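Local coordinates for protein glycoside Hydrolase (Bacteroides uniformis, PDB 5TA0) that probably cleaves agarose-type galactan chains as a glycoside hydrolase of a gut symbiont, and binds a neoagaro-oligosaccharide in the pocket of its alpha/beta barrel, at residues D68-L73 and N124-P129; F357-D362 and D433-A438. All coordinates share one frame; numbering follows the deposited sequence. Where two conformers were deposited one is given.

Interaction 1 of 2, residues D68-L73 and N124-P129. With EDO (1,2-ethanediol), chain B.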
# COMPACT_ATOMS: atom_id res chain seq x y z
N ASP A 68 21.34 19.83 -8.68
CA ASP A 68 20.76 18.72 -9.46
C ASP A 68 20.08 17.75 -8.50
O ASP A 68 20.64 16.72 -8.11
CB ASP A 68 21.80 18.02 -10.34
CG ASP A 68 21.17 17.06 -11.35
OD1 ASP A 68 19.97 16.74 -11.21
OD2 ASP A 68 21.88 16.62 -12.29
N LEU A 69 18.85 18.10 -8.15
CA LEU A 69 18.11 17.34 -7.16
C LEU A 69 17.62 15.99 -7.70
O LEU A 69 17.58 15.01 -6.96
CB LEU A 69 16.95 18.16 -6.61
CG LEU A 69 16.18 17.52 -5.46
CD1 LEU A 69 17.04 17.34 -4.21
CD2 LEU A 69 14.96 18.37 -5.15
N ARG A 70 17.27 15.91 -8.99
CA ARG A 70 16.94 14.60 -9.58
C ARG A 70 18.10 13.61 -9.44
O ARG A 70 17.90 12.44 -9.14
CB ARG A 70 16.58 14.70 -11.05
CG ARG A 70 15.28 15.37 -11.35
CD ARG A 70 14.98 15.34 -12.85
NE ARG A 70 13.83 16.18 -13.17
CZ ARG A 70 13.85 17.50 -13.30
NH1 ARG A 70 15.00 18.17 -13.16
NH2 ARG A 70 12.73 18.17 -13.57
N ASP A 71 19.33 14.06 -9.70
CA ASP A 71 20.47 13.17 -9.58
C ASP A 71 20.66 12.65 -8.16
O ASP A 71 21.06 11.50 -7.95
CB ASP A 71 21.75 13.84 -10.06
CG ASP A 71 22.93 12.89 -10.08
OD1 ASP A 71 22.89 11.92 -10.85
OD2 ASP A 71 23.85 13.06 -9.26
N ASP A 72 20.39 13.51 -7.19
CA ASP A 72 20.55 13.11 -5.80
C ASP A 72 19.42 12.17 -5.35
O ASP A 72 19.66 11.06 -4.87
CB ASP A 72 20.65 14.34 -4.90
CG ASP A 72 21.25 14.00 -3.54
OD1 ASP A 72 20.50 13.87 -2.55
OD2 ASP A 72 22.49 13.85 -3.45
N LEU A 73 18.18 12.57 -5.56
CA LEU A 73 17.07 11.80 -5.02
C LEU A 73 16.74 10.58 -5.87
O LEU A 73 16.63 9.47 -5.34
CB LEU A 73 15.86 12.69 -4.85
CG LEU A 73 14.61 12.08 -4.21
CD1 LEU A 73 14.89 11.24 -2.96
CD2 LEU A 73 13.60 13.19 -3.91
N ASN A 124 11.25 19.54 -22.90
CA ASN A 124 11.88 19.40 -21.58
C ASN A 124 12.86 18.23 -21.62
O ASN A 124 12.72 17.23 -20.93
CB ASN A 124 10.80 19.22 -20.50
CG ASN A 124 11.31 19.50 -19.11
OD1 ASN A 124 12.49 19.79 -18.89
ND2 ASN A 124 10.40 19.42 -18.12
N THR A 125 13.92 18.40 -22.42
CA THR A 125 14.83 17.31 -22.69
C THR A 125 15.62 16.85 -21.46
O THR A 125 16.04 15.71 -21.41
CB THR A 125 15.80 17.66 -23.83
OG1 THR A 125 16.48 18.86 -23.48
CG2 THR A 125 15.03 17.85 -25.13
N LYS A 126 15.79 17.73 -20.47
CA LYS A 126 16.55 17.36 -19.27
C LYS A 126 15.88 16.24 -18.48
O LYS A 126 16.54 15.51 -17.77
CB LYS A 126 16.80 18.57 -18.36
CG LYS A 126 15.55 19.13 -17.69
CD LYS A 126 15.85 20.41 -16.94
CE LYS A 126 14.61 20.99 -16.28
NZ LYS A 126 13.64 21.61 -17.23
N VAL A 127 14.56 16.07 -18.62
CA VAL A 127 13.89 15.04 -17.85
C VAL A 127 13.84 13.71 -18.59
O VAL A 127 13.61 12.68 -17.97
CB VAL A 127 12.47 15.46 -17.41
CG1 VAL A 127 12.45 16.86 -16.80
CG2 VAL A 127 11.43 15.28 -18.52
N HIS A 128 14.04 13.69 -19.91
CA HIS A 128 13.83 12.46 -20.67
C HIS A 128 14.68 11.26 -20.20
O HIS A 128 14.19 10.14 -20.16
CB HIS A 128 14.00 12.69 -22.17
CG HIS A 128 13.03 13.69 -22.72
ND1 HIS A 128 13.19 14.28 -23.96
CD2 HIS A 128 11.91 14.24 -22.20
CE1 HIS A 128 12.21 15.13 -24.18
NE2 HIS A 128 11.42 15.14 -23.12
N PRO A 129 15.96 11.51 -19.79
CA PRO A 129 16.77 10.40 -19.28
C PRO A 129 16.25 9.75 -18.00
O PRO A 129 16.71 8.67 -17.65
CB PRO A 129 18.15 11.04 -19.07
CG PRO A 129 18.18 12.16 -20.04
CD PRO A 129 16.78 12.72 -19.98
C1 EDO B . 20.03 9.28 -14.29
O1 EDO B . 21.46 9.29 -14.38
C2 EDO B . 19.47 9.65 -15.64
O2 EDO B . 19.41 8.45 -16.42

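Interaction 2 of 2, residues F357-D362 and D433-A438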
# COMPACT_ATOMS: atom_id res chain seq x y z
N PHE A 357 3.09 -5.14 2.79
CA PHE A 357 2.84 -5.25 1.33
C PHE A 357 3.85 -6.19 0.67
O PHE A 357 3.46 -6.97 -0.22
CB PHE A 357 2.90 -3.89 0.64
CG PHE A 357 1.92 -2.87 1.19
CD1 PHE A 357 0.59 -3.21 1.52
CD2 PHE A 357 2.33 -1.56 1.35
CE1 PHE A 357 -0.29 -2.26 2.02
CE2 PHE A 357 1.46 -0.63 1.82
CZ PHE A 357 0.16 -0.97 2.17
N MET A 358 5.08 -6.19 1.16
CA MET A 358 6.13 -7.08 0.63
C MET A 358 5.74 -8.55 0.84
O MET A 358 6.08 -9.40 0.00
CB MET A 358 7.47 -6.75 1.28
CG MET A 358 8.10 -5.48 0.74
SD MET A 358 9.34 -4.70 1.82
CE MET A 358 10.61 -5.95 1.81
N GLU A 359 5.02 -8.85 1.91
CA GLU A 359 4.53 -10.21 2.15
C GLU A 359 3.52 -10.67 1.13
O GLU A 359 3.28 -11.87 1.07
CB GLU A 359 3.88 -10.36 3.51
CG GLU A 359 4.80 -10.20 4.67
CD GLU A 359 4.08 -10.31 5.99
OE1 GLU A 359 3.25 -11.23 6.16
OE2 GLU A 359 4.37 -9.47 6.84
N ARG A 360 2.88 -9.74 0.40
CA ARG A 360 1.88 -10.07 -0.65
C ARG A 360 2.28 -9.61 -1.99
O ARG A 360 1.44 -9.24 -2.82
CB ARG A 360 0.58 -9.31 -0.41
CG ARG A 360 0.01 -9.60 0.89
CD ARG A 360 -1.39 -9.01 1.00
NE ARG A 360 -1.76 -9.25 2.35
CZ ARG A 360 -2.90 -9.78 2.80
NH1 ARG A 360 -3.89 -10.11 1.98
NH2 ARG A 360 -3.04 -9.93 4.11
N THR A 361 3.57 -9.59 -2.25
CA THR A 361 4.09 -9.02 -3.44
C THR A 361 3.48 -9.61 -4.72
O THR A 361 3.34 -8.92 -5.72
CB THR A 361 5.64 -9.05 -3.43
OG1 THR A 361 6.15 -8.37 -4.57
CG2 THR A 361 6.18 -10.48 -3.39
N ASP A 362 3.12 -10.89 -4.70
CA ASP A 362 2.49 -11.49 -5.88
C ASP A 362 1.14 -10.86 -6.27
O ASP A 362 0.82 -10.87 -7.43
CB ASP A 362 2.29 -13.01 -5.68
CG ASP A 362 1.41 -13.37 -4.50
OD1 ASP A 362 1.42 -12.65 -3.48
OD2 ASP A 362 0.75 -14.42 -4.60
N ASP A 433 4.80 -9.38 16.83
CA ASP A 433 5.03 -7.94 16.73
C ASP A 433 6.33 -7.56 16.02
O ASP A 433 6.58 -6.38 15.83
CB ASP A 433 5.00 -7.28 18.11
CG ASP A 433 3.64 -7.34 18.73
OD1 ASP A 433 2.64 -7.07 18.05
OD2 ASP A 433 3.55 -7.67 19.91
N ILE A 434 7.14 -8.55 15.64
CA ILE A 434 8.38 -8.30 14.90
C ILE A 434 8.23 -8.88 13.50
O ILE A 434 8.03 -10.09 13.35
CB ILE A 434 9.59 -8.93 15.63
CG1 ILE A 434 9.75 -8.28 17.01
CG2 ILE A 434 10.84 -8.81 14.78
CD1 ILE A 434 10.23 -6.85 16.98
N MET A 435 8.32 -8.01 12.49
CA MET A 435 8.25 -8.48 11.10
C MET A 435 9.65 -8.50 10.53
O MET A 435 10.47 -7.64 10.85
CB MET A 435 7.35 -7.55 10.29
CG MET A 435 5.92 -7.56 10.76
SD MET A 435 4.77 -6.66 9.70
CE MET A 435 5.32 -4.97 10.01
N CYS A 436 9.94 -9.50 9.71
CA CYS A 436 11.26 -9.62 9.13
C CYS A 436 11.19 -10.08 7.70
O CYS A 436 10.24 -10.71 7.29
CB CYS A 436 12.14 -10.56 9.96
SG CYS A 436 11.42 -12.18 10.33
N ASP A 437 12.21 -9.71 6.95
CA ASP A 437 12.34 -10.10 5.54
C ASP A 437 13.81 -9.97 5.15
O ASP A 437 14.61 -9.35 5.88
CB ASP A 437 11.41 -9.21 4.66
CG ASP A 437 10.95 -9.87 3.37
OD1 ASP A 437 11.39 -10.99 3.02
OD2 ASP A 437 10.13 -9.22 2.69
N ALA A 438 14.20 -10.57 4.03
CA ALA A 438 15.59 -10.51 3.60
C ALA A 438 15.74 -10.77 2.13
O ALA A 438 14.96 -11.53 1.54
CB ALA A 438 16.43 -11.51 4.38

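Interaction 1 of 2, residues D68-L73 and N124-P129
A buried guanidinium group meets only carbon across this contact: Val127 CG1 lies over one face of the Arg70 head, 3.5 Å from Arg70 NH2, and no hydrogen bond joins the two segments. The methyl also stands 3.8 Å from Arg70 CZ, so it rests on the flat of the group and leaves the N-H bonds to other partners. Arg70 leaves helix 69-76 with CG beside its backbone N (chi1 -70°) and stays extended as far as NE, which carries the guanidinium across to 124-129. There NE donates to the carbonyl of Ile55 and NH1 forms a salt bridge with Asp61; the two bonds together fix the rotation of the head, and the carboxylate probably balances its charge. Lys126 approaches obliquely, its CE 4.2 Å from Arg70 NH1, and its side chain also touches Asp61. Lys126 NZ donates to Asn124 OD1 over 2.7 Å, tilted 29° from the amide carbonyl plane. The like charges of Arg70 NH2 and Lys126 NZ stand 5.1 Å apart, and the Asp61 carboxylate nearby is likely to ease their repulsion. Asp68 is the N-cap of the arginine's helix; its OD1 accepts from Asp71 N at 3.1 Å, from above the carboxylate plane. An ethanediol molecule, probably from the crystallisation liquor, donates from O2 to Pro129 O over 3.0 Å. Trp60 and Tyr130 also touch the arginine, while Leu69 and Leu73 pack on Tyr407 of strand 405-407. The contact joins two connections of the alpha/beta barrel: helix 69-76 leads into strand 80-84, while the loop holding 124-129 runs from the end of helix 107-123 toward strand 134-140, the parallel neighbour of strand 80-84.

Interaction 2 of 2, residues F357-D362 and D433-A438
The junction between the alpha/beta barrel and the first porphyranase-type beta-sandwich domain is made here by Met358 of helix 340-358 and the adjoining Glu359, meeting Asp437 and Met435 of strand 434-441. A type I beta turn runs from Met358 to Thr361. The bend of Met358 at its last torsion (chi3 66°) brings CE to 3.4 Å from Asp437 OD2, the two side chains crossing at a slant; Met358 CB lies 3.9 Å from the same oxygen. Glu359 reaches out with an extended chain and meets Met435 at about a right angle, its OE2 4.0 Å from the Met435 SD. That carboxylate oxygen is also in a salt bridge with Arg592, whose side chain touches Met435. Met435 and Asp437 alternate with Cys436, which points away from the helix and forms a disulfide with Cys429. Both oxygens of the buried Asp437 have polar partners: OD1 pairs with Arg424 of the neighbouring strand 423-429, and OD2 bonds to the hydroxyl of Tyr439. Putting an alanine here would probably leave the Arg424 charge without its mate and open a gap beside the Met358 methyl. Asp437 OD1 also accepts from Ala438 N at 3.0 Å, the donor standing 37° out of the carboxylate plane.

Interactions 1 and 2 lie in series along the chain, with centres 32 Å apart and nearest atoms about 17 Å apart, and they do not touch. Both involve the alpha/beta barrel that holds the glycan, whose pocket draws on residues between 52 and 387. Interaction 1 lies within the barrel, its centre about 27 Å from the centre of the chain, and ties together connections near strands 80-84 and 134-140. Interaction 2 is more central, its centre about 12 Å from that point; its helix precedes strand 364-369, and it fastens the barrel to the sandwich. One therefore links parts of the sugar-binding domain, whereas the other links that domain to its neighbour.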